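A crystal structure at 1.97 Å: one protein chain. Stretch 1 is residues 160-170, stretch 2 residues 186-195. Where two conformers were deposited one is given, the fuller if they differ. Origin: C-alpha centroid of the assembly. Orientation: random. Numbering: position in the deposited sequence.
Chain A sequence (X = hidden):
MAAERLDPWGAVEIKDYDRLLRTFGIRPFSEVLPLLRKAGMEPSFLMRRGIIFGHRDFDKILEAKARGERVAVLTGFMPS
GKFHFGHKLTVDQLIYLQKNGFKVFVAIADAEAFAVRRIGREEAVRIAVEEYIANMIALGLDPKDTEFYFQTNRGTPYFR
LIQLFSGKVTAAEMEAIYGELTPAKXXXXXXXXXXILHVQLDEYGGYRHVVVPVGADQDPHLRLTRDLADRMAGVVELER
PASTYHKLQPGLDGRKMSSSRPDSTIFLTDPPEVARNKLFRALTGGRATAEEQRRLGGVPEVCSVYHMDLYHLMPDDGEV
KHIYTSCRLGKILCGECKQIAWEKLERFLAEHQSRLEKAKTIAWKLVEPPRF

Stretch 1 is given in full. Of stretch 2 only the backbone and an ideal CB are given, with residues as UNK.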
ATOM      1  N   ARG A 160       4.831   1.298  -5.755  1.00 23.98           N
ATOM      2  CA  ARG A 160       6.118   1.197  -5.041  1.00 25.14           C
ATOM      3  C   ARG A 160       6.394   2.462  -4.218  1.00 26.72           C
ATOM      4  O   ARG A 160       6.961   2.401  -3.120  1.00 26.93           O
ATOM      5  CB  ARG A 160       7.243   0.995  -6.047  1.00 25.46           C
ATOM      6  CG  ARG A 160       8.582   0.651  -5.340  1.00 26.26           C
ATOM      7  CD  ARG A 160       9.692   0.346  -6.386  1.00 23.34           C
ATOM      8  NE  ARG A 160       9.334  -0.653  -7.354  1.00 23.33           N
ATOM      9  CZ  ARG A 160       9.622  -0.580  -8.648  1.00 27.88           C
ATOM     10  NH1 ARG A 160      10.266   0.467  -9.132  1.00 32.41           N
ATOM     11  NH2 ARG A 160       9.278  -1.571  -9.445  1.00 26.10           N
ATOM     12  N   LEU A 161       5.969   3.649  -4.691  1.00 24.56           N
ATOM     13  CA  LEU A 161       6.223   4.782  -3.844  1.00 26.11           C
ATOM     14  C   LEU A 161       5.488   4.673  -2.534  1.00 25.77           C
ATOM     15  O   LEU A 161       5.980   5.166  -1.518  1.00 24.52           O
ATOM     16  CB  LEU A 161       5.741   6.133  -4.542  1.00 25.41           C
ATOM     17  CG  LEU A 161       6.563   6.560  -5.783  1.00 27.09           C
ATOM     18  CD1 LEU A 161       5.817   7.735  -6.471  1.00 30.11           C
ATOM     19  CD2 LEU A 161       7.958   6.991  -5.279  1.00 26.39           C
ATOM     20  N   ILE A 162       4.235   4.192  -2.616  1.00 24.39           N
ATOM     21  CA  ILE A 162       3.423   4.079  -1.440  1.00 25.71           C
ATOM     22  C   ILE A 162       4.123   3.131  -0.474  1.00 26.83           C
ATOM     23  O   ILE A 162       4.212   3.420   0.746  1.00 26.83           O
ATOM     24  CB  ILE A 162       1.995   3.534  -1.778  1.00 25.26           C
ATOM     25  CG1 ILE A 162       1.239   4.533  -2.722  1.00 26.07           C
ATOM     26  CG2 ILE A 162       1.187   3.306  -0.470  1.00 26.02           C
ATOM     27  CD1 ILE A 162      -0.079   3.909  -3.313  1.00 25.67           C
ATOM     28  N   GLN A 163       4.628   2.020  -0.999  1.00 24.19           N
ATOM     29  CA  GLN A 163       5.359   1.072  -0.119  1.00 26.00           C
ATOM     30  C   GLN A 163       6.628   1.678   0.527  1.00 27.66           C
ATOM     31  O   GLN A 163       6.874   1.514   1.719  1.00 28.49           O
ATOM     32  CB  GLN A 163       5.777  -0.140  -0.895  1.00 26.44           C
ATOM     33  CG  GLN A 163       4.632  -0.984  -1.437  1.00 26.23           C
ATOM     34  CD  GLN A 163       5.138  -2.091  -2.387  1.00 27.59           C
ATOM     35  OE1 GLN A 163       5.612  -1.813  -3.511  1.00 30.39           O
ATOM     36  NE2 GLN A 163       5.020  -3.353  -1.944  1.00 27.39           N
ATOM     37  N   LEU A 164       7.360   2.453  -0.233  1.00 27.54           N
ATOM     38  CA  LEU A 164       8.592   3.041   0.285  1.00 28.61           C
ATOM     39  C   LEU A 164       8.270   4.238   1.170  1.00 29.26           C
ATOM     40  O   LEU A 164       8.977   4.432   2.141  1.00 30.49           O
ATOM     41  CB  LEU A 164       9.516   3.451  -0.849  1.00 26.48           C
ATOM     42  CG  LEU A 164       9.932   2.242  -1.748  1.00 31.40           C
ATOM     43  CD1 LEU A 164      10.946   2.767  -2.801  1.00 34.77           C
ATOM     44  CD2 LEU A 164      10.547   1.082  -1.003  1.00 30.85           C
ATOM     45  N   PHE A 165       7.187   5.003   0.876  1.00 27.30           N
ATOM     46  CA  PHE A 165       6.823   6.125   1.735  1.00 28.05           C
ATOM     47  C   PHE A 165       6.490   5.659   3.132  1.00 28.12           C
ATOM     48  O   PHE A 165       6.682   6.443   4.090  1.00 30.38           O
ATOM     49  CB  PHE A 165       5.585   6.914   1.249  1.00 27.78           C
ATOM     50  CG  PHE A 165       5.786   7.658  -0.046  1.00 30.79           C
ATOM     51  CD1 PHE A 165       7.058   7.924  -0.552  1.00 26.88           C
ATOM     52  CD2 PHE A 165       4.666   8.180  -0.731  1.00 29.90           C
ATOM     53  CE1 PHE A 165       7.242   8.642  -1.761  1.00 31.46           C
ATOM     54  CE2 PHE A 165       4.841   8.909  -1.946  1.00 26.91           C
ATOM     55  CZ  PHE A 165       6.133   9.142  -2.458  1.00 29.74           C
ATOM     56  N   SER A 166       5.928   4.450   3.282  1.00 27.28           N
ATOM     57  CA  SER A 166       5.512   3.990   4.620  1.00 29.89           C
ATOM     58  C   SER A 166       6.674   3.892   5.600  1.00 31.39           C
ATOM     59  O   SER A 166       6.440   3.959   6.830  1.00 30.52           O
ATOM     60  CB  SER A 166       4.790   2.645   4.549  1.00 30.70           C
ATOM     61  OG  SER A 166       5.707   1.604   4.260  1.00 31.10           O
ATOM     62  N   GLY A 167       7.902   3.845   5.080  1.00 31.94           N
ATOM     63  CA  GLY A 167       9.087   3.836   5.966  1.00 34.80           C
ATOM     64  C   GLY A 167       9.558   5.239   6.376  1.00 36.14           C
ATOM     65  O   GLY A 167      10.430   5.373   7.243  1.00 36.60           O
ATOM     66  N   LYS A 168       8.941   6.275   5.819  1.00 33.06           N
ATOM     67  CA  LYS A 168       9.472   7.634   5.992  1.00 35.11           C
ATOM     68  C   LYS A 168       8.529   8.597   6.678  1.00 35.48           C
ATOM     69  O   LYS A 168       8.673   9.794   6.577  1.00 38.27           O
ATOM     70  CB  LYS A 168       9.918   8.193   4.649  1.00 32.84           C
ATOM     71  CG  LYS A 168      10.978   7.329   3.930  1.00 35.67           C
ATOM     72  CD  LYS A 168      12.293   7.382   4.736  1.00 39.54           C
ATOM     73  CE  LYS A 168      13.418   6.834   3.885  1.00 47.52           C
ATOM     74  NZ  LYS A 168      14.671   6.811   4.729  1.00 49.49           N
ATOM     75  N   VAL A 169       7.556   8.073   7.382  1.00 35.74           N
ATOM     76  CA  VAL A 169       6.672   8.909   8.130  1.00 36.71           C
ATOM     77  C   VAL A 169       6.328   8.165   9.422  1.00 37.14           C
ATOM     78  O   VAL A 169       6.269   6.936   9.422  1.00 36.25           O
ATOM     79  CB  VAL A 169       5.431   9.261   7.246  1.00 38.51           C
ATOM     80  CG1 VAL A 169       4.684   8.007   6.808  1.00 37.07           C
ATOM     81  CG2 VAL A 169       4.517  10.263   7.973  1.00 42.72           C
ATOM     82  N   THR A 170       6.128   8.898  10.526  1.00 37.21           N
ATOM     83  CA  THR A 170       5.716   8.269  11.798  1.00 38.14           C
ATOM     84  C   THR A 170       4.189   8.275  11.977  1.00 37.37           C
ATOM     85  O   THR A 170       3.477   9.042  11.341  1.00 35.36           O
ATOM     86  CB  THR A 170       6.377   9.015  13.028  1.00 37.25           C
ATOM     87  OG1 THR A 170       5.864  10.343  13.066  1.00 39.62           O
ATOM     88  CG2 THR A 170       7.869   9.090  12.839  1.00 41.08           C
ATOM     89  N   UNK A 186      -4.371   5.492   7.120  1.00 29.21           N
ATOM     90  CA  UNK A 186      -2.943   5.477   6.945  1.00 30.54           C
ATOM     91  C   UNK A 186      -2.636   5.218   5.494  1.00 28.35           C
ATOM     92  O   UNK A 186      -1.898   5.907   4.892  1.00 28.94           O
ATOM     93  CB  UNK A 186      -2.283   4.430   7.845  1.00 30.54           C
ATOM     94  N   UNK A 187      -3.233   4.201   4.949  1.00 28.02           N
ATOM     95  CA  UNK A 187      -3.050   3.912   3.514  1.00 29.33           C
ATOM     96  C   UNK A 187      -3.465   5.126   2.665  1.00 28.72           C
ATOM     97  O   UNK A 187      -2.788   5.504   1.670  1.00 28.21           O
ATOM     98  CB  UNK A 187      -3.862   2.681   3.107  1.00 29.33           C
ATOM     99  N   UNK A 188      -4.612   5.723   2.981  1.00 28.56           N
ATOM    100  CA  UNK A 188      -5.049   6.859   2.142  1.00 27.49           C
ATOM    101  C   UNK A 188      -4.080   8.026   2.121  1.00 28.45           C
ATOM    102  O   UNK A 188      -3.925   8.721   1.104  1.00 29.20           O
ATOM    103  CB  UNK A 188      -6.409   7.364   2.627  1.00 27.49           C
ATOM    104  N   UNK A 189      -3.478   8.311   3.279  1.00 28.90           N
ATOM    105  CA  UNK A 189      -2.544   9.398   3.356  1.00 28.95           C
ATOM    106  C   UNK A 189      -1.289   9.150   2.472  1.00 26.56           C
ATOM    107  O   UNK A 189      -0.857  10.015   1.719  1.00 25.88           O
ATOM    108  CB  UNK A 189      -2.141   9.613   4.816  1.00 28.95           C
ATOM    109  N   UNK A 190      -0.712   7.967   2.558  1.00 26.24           N
ATOM    110  CA  UNK A 190       0.430   7.631   1.666  1.00 27.07           C
ATOM    111  C   UNK A 190       0.011   7.642   0.195  1.00 25.53           C
ATOM    112  O   UNK A 190       0.793   8.015  -0.671  1.00 25.53           O
ATOM    113  CB  UNK A 190       1.003   6.258   2.024  1.00 27.07           C
ATOM    114  N   UNK A 191      -1.196   7.175  -0.091  1.00 26.24           N
ATOM    115  CA  UNK A 191      -1.629   7.030  -1.514  1.00 25.20           C
ATOM    116  C   UNK A 191      -1.834   8.448  -2.064  1.00 25.65           C
ATOM    117  O   UNK A 191      -1.536   8.757  -3.200  1.00 23.89           O
ATOM    118  CB  UNK A 191      -2.908   6.200  -1.642  1.00 25.20           C
ATOM    119  N   UNK A 192      -2.384   9.345  -1.231  1.00 24.75           N
ATOM    120  CA  UNK A 192      -2.557  10.687  -1.712  1.00 26.47           C
ATOM    121  C   UNK A 192      -1.235  11.328  -1.983  1.00 26.35           C
ATOM    122  O   UNK A 192      -1.142  12.156  -2.882  1.00 25.91           O
ATOM    123  CB  UNK A 192      -3.360  11.523  -0.713  1.00 26.47           C
ATOM    124  N   UNK A 193      -0.195  11.048  -1.171  1.00 25.83           N
ATOM    125  CA  UNK A 193       1.125  11.640  -1.477  1.00 25.50           C
ATOM    126  C   UNK A 193       1.609  11.040  -2.818  1.00 25.30           C
ATOM    127  O   UNK A 193       2.265  11.723  -3.591  1.00 25.30           O
ATOM    128  CB  UNK A 193       2.130  11.370  -0.356  1.00 25.50           C
ATOM    129  N   UNK A 194       1.448   9.707  -2.990  1.00 23.41           N
ATOM    130  CA  UNK A 194       1.810   9.107  -4.296  1.00 24.89           C
ATOM    131  C   UNK A 194       1.059   9.703  -5.463  1.00 22.98           C
ATOM    132  O   UNK A 194       1.623   9.869  -6.590  1.00 24.92           O
ATOM    133  CB  UNK A 194       1.555   7.599  -4.270  1.00 24.89           C
ATOM    134  N   UNK A 195      -0.236   9.968  -5.285  1.00 25.17           N
ATOM    135  CA  UNK A 195      -0.981  10.663  -6.386  1.00 25.69           C
ATOM    136  C   UNK A 195      -0.200  11.929  -6.842  1.00 26.02           C
ATOM    137  O   UNK A 195      -0.001  12.160  -8.033  1.00 27.47           O
ATOM    138  CB  UNK A 195      -2.386  11.053  -5.922  1.00 25.69           C
TER

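Stretch 2 is helical throughout, and its axis passes 8.8 Å from that of helix 160-165 at an angle of 125°. The surface it meets is largely apolar: Ile162, the ring of Phe165, and Val169 beyond the turn that follows.

Position 186 has helical angles, and its CB finds nothing of stretch 1 within 5.5 Å, so almost any helix-tolerant residue would suit. It is Met186, which makes no contact here.

At 187 the CB points sideways and is also distant, but a long flexible side chain could bend toward CG2 of Ile162. An apolar residue with reach would profit, while a short one would stop before arriving. Met187 is found, with chi1 t and chi2 p, and its SD lies 4.2 Å from Ile162 CG2.

Positions 188 and 189 are beyond reach of stretch 1, which therefore sets no preference. They are Ala188 and Ser189.

Position 190 is the centre of the contact. Its CA is 5.6 Å from the CA of Ile162, and its CB points toward stretch 1, 3.9 Å from Ile162 CG2 and 4.7 Å from Phe165 CB. Beyond lie the CB of Ser166 and the methyl CG1 of Val169, so there is room for a medium-sized aliphatic chain; leucine, isoleucine or methionine could be considered, and a charge would find no partner among these carbons. The residue is Leu190, with chi1 m and chi2 t. Its CB packs 3.8 Å from Ile162 CG2, its CD1 reaches to 3.6 Å from Ser166 CB, and its CD2 lies 3.9 Å from Phe165 CB and 3.8 Å from Val169 CG1. The forked end thus touches both the helix and the segment after it.

At 191 the CB points away overall, yet it stands only 4.0 Å from Ile162 CD1. A small or beta-branched residue would suit, and a hydroxyl could turn back to its own helix. Thr191 does this: OG1 donates a hydrogen bond to Met187 O at 2.8 Å, so the polar atom is satisfied even though it lies 3.6 Å from Ile162 CD1.

Position 192 points away and is free to be polar; it is Gln192, whose NE2 is hydrogen-bonded elsewhere in the structure.

At 193 the CB points toward stretch 1, 4.0 Å from Phe165 CE2. A small apolar group already makes contact. Ala193 places its CB 3.9 Å from Phe165 CE2.

Position 194 is the tightest: its CB is 3.4 Å from Ile162 CG1, 4.2 Å from Phe165 CE2 and 4.4 Å from Leu161 CB. Alanine fits best, with glycine possible at the cost of contact. Ala194 is found, its CB 3.4 Å from Ile162 CG1. Its backbone N lies at the edge of the Phe165 ring, 3.6 Å from CE2. With Met187, Leu190 and Thr191 it forms the hole that receives Ile162 as a knob.

Position 195 points away, so a polar residue is acceptable. Asp195 makes its side-chain hydrogen bonds outside the two stretches.

Stretch 2 186-195: MMASLTQAAD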
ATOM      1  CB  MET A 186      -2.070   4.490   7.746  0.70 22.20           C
ATOM      2  CG  MET A 186      -2.315   4.507   9.274  0.70 42.34           C
ATOM      3  SD  MET A 186      -1.031   3.742  10.294  0.70 70.81           S
ATOM      4  CE  MET A 186      -1.542   2.032  10.521  0.70237.19           C
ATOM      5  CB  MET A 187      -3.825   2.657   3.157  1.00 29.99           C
ATOM      6  CG  MET A 187      -3.755   2.287   1.671  1.00 37.11           C
ATOM      7  SD  MET A 187      -2.133   1.482   1.319  1.00 47.75           S
ATOM      8  CE  MET A 187      -2.163   0.309   2.550  1.00 39.78           C
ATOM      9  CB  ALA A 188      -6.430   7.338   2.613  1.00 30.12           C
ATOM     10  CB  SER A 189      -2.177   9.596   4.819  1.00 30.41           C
ATOM     11  OG  SER A 189      -1.194  10.592   4.843  1.00 36.94           O
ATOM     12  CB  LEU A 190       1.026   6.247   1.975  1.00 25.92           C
ATOM     13  CG  LEU A 190       1.485   5.965   3.426  1.00 30.15           C
ATOM     14  CD1 LEU A 190       1.866   4.495   3.642  1.00 33.32           C
ATOM     15  CD2 LEU A 190       2.663   6.812   3.791  1.00 36.36           C
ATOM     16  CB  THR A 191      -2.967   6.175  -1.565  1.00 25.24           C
ATOM     17  OG1 THR A 191      -2.689   4.857  -1.057  1.00 24.67           O
ATOM     18  CG2 THR A 191      -3.481   5.990  -2.967  1.00 26.83           C
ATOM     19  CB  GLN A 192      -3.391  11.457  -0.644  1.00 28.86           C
ATOM     20  CG  GLN A 192      -4.267  12.463  -1.137  1.00 39.11           C
ATOM     21  CD  GLN A 192      -4.765  13.422  -0.003  1.00 45.18           C
ATOM     22  OE1 GLN A 192      -5.023  14.636  -0.249  1.00 45.19           O
ATOM     23  NE2 GLN A 192      -4.866  12.881   1.228  1.00 33.71           N
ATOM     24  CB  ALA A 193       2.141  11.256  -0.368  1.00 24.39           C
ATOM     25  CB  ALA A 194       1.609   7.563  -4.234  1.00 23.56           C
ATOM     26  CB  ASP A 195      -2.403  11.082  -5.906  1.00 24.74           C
ATOM     27  CG  ASP A 195      -3.342   9.884  -5.784  1.00 29.23           C
ATOM     28  OD1 ASP A 195      -3.122   8.869  -6.520  1.00 31.32           O
ATOM     29  OD2 ASP A 195      -4.251   9.904  -4.923  1.00 29.72           O
TER
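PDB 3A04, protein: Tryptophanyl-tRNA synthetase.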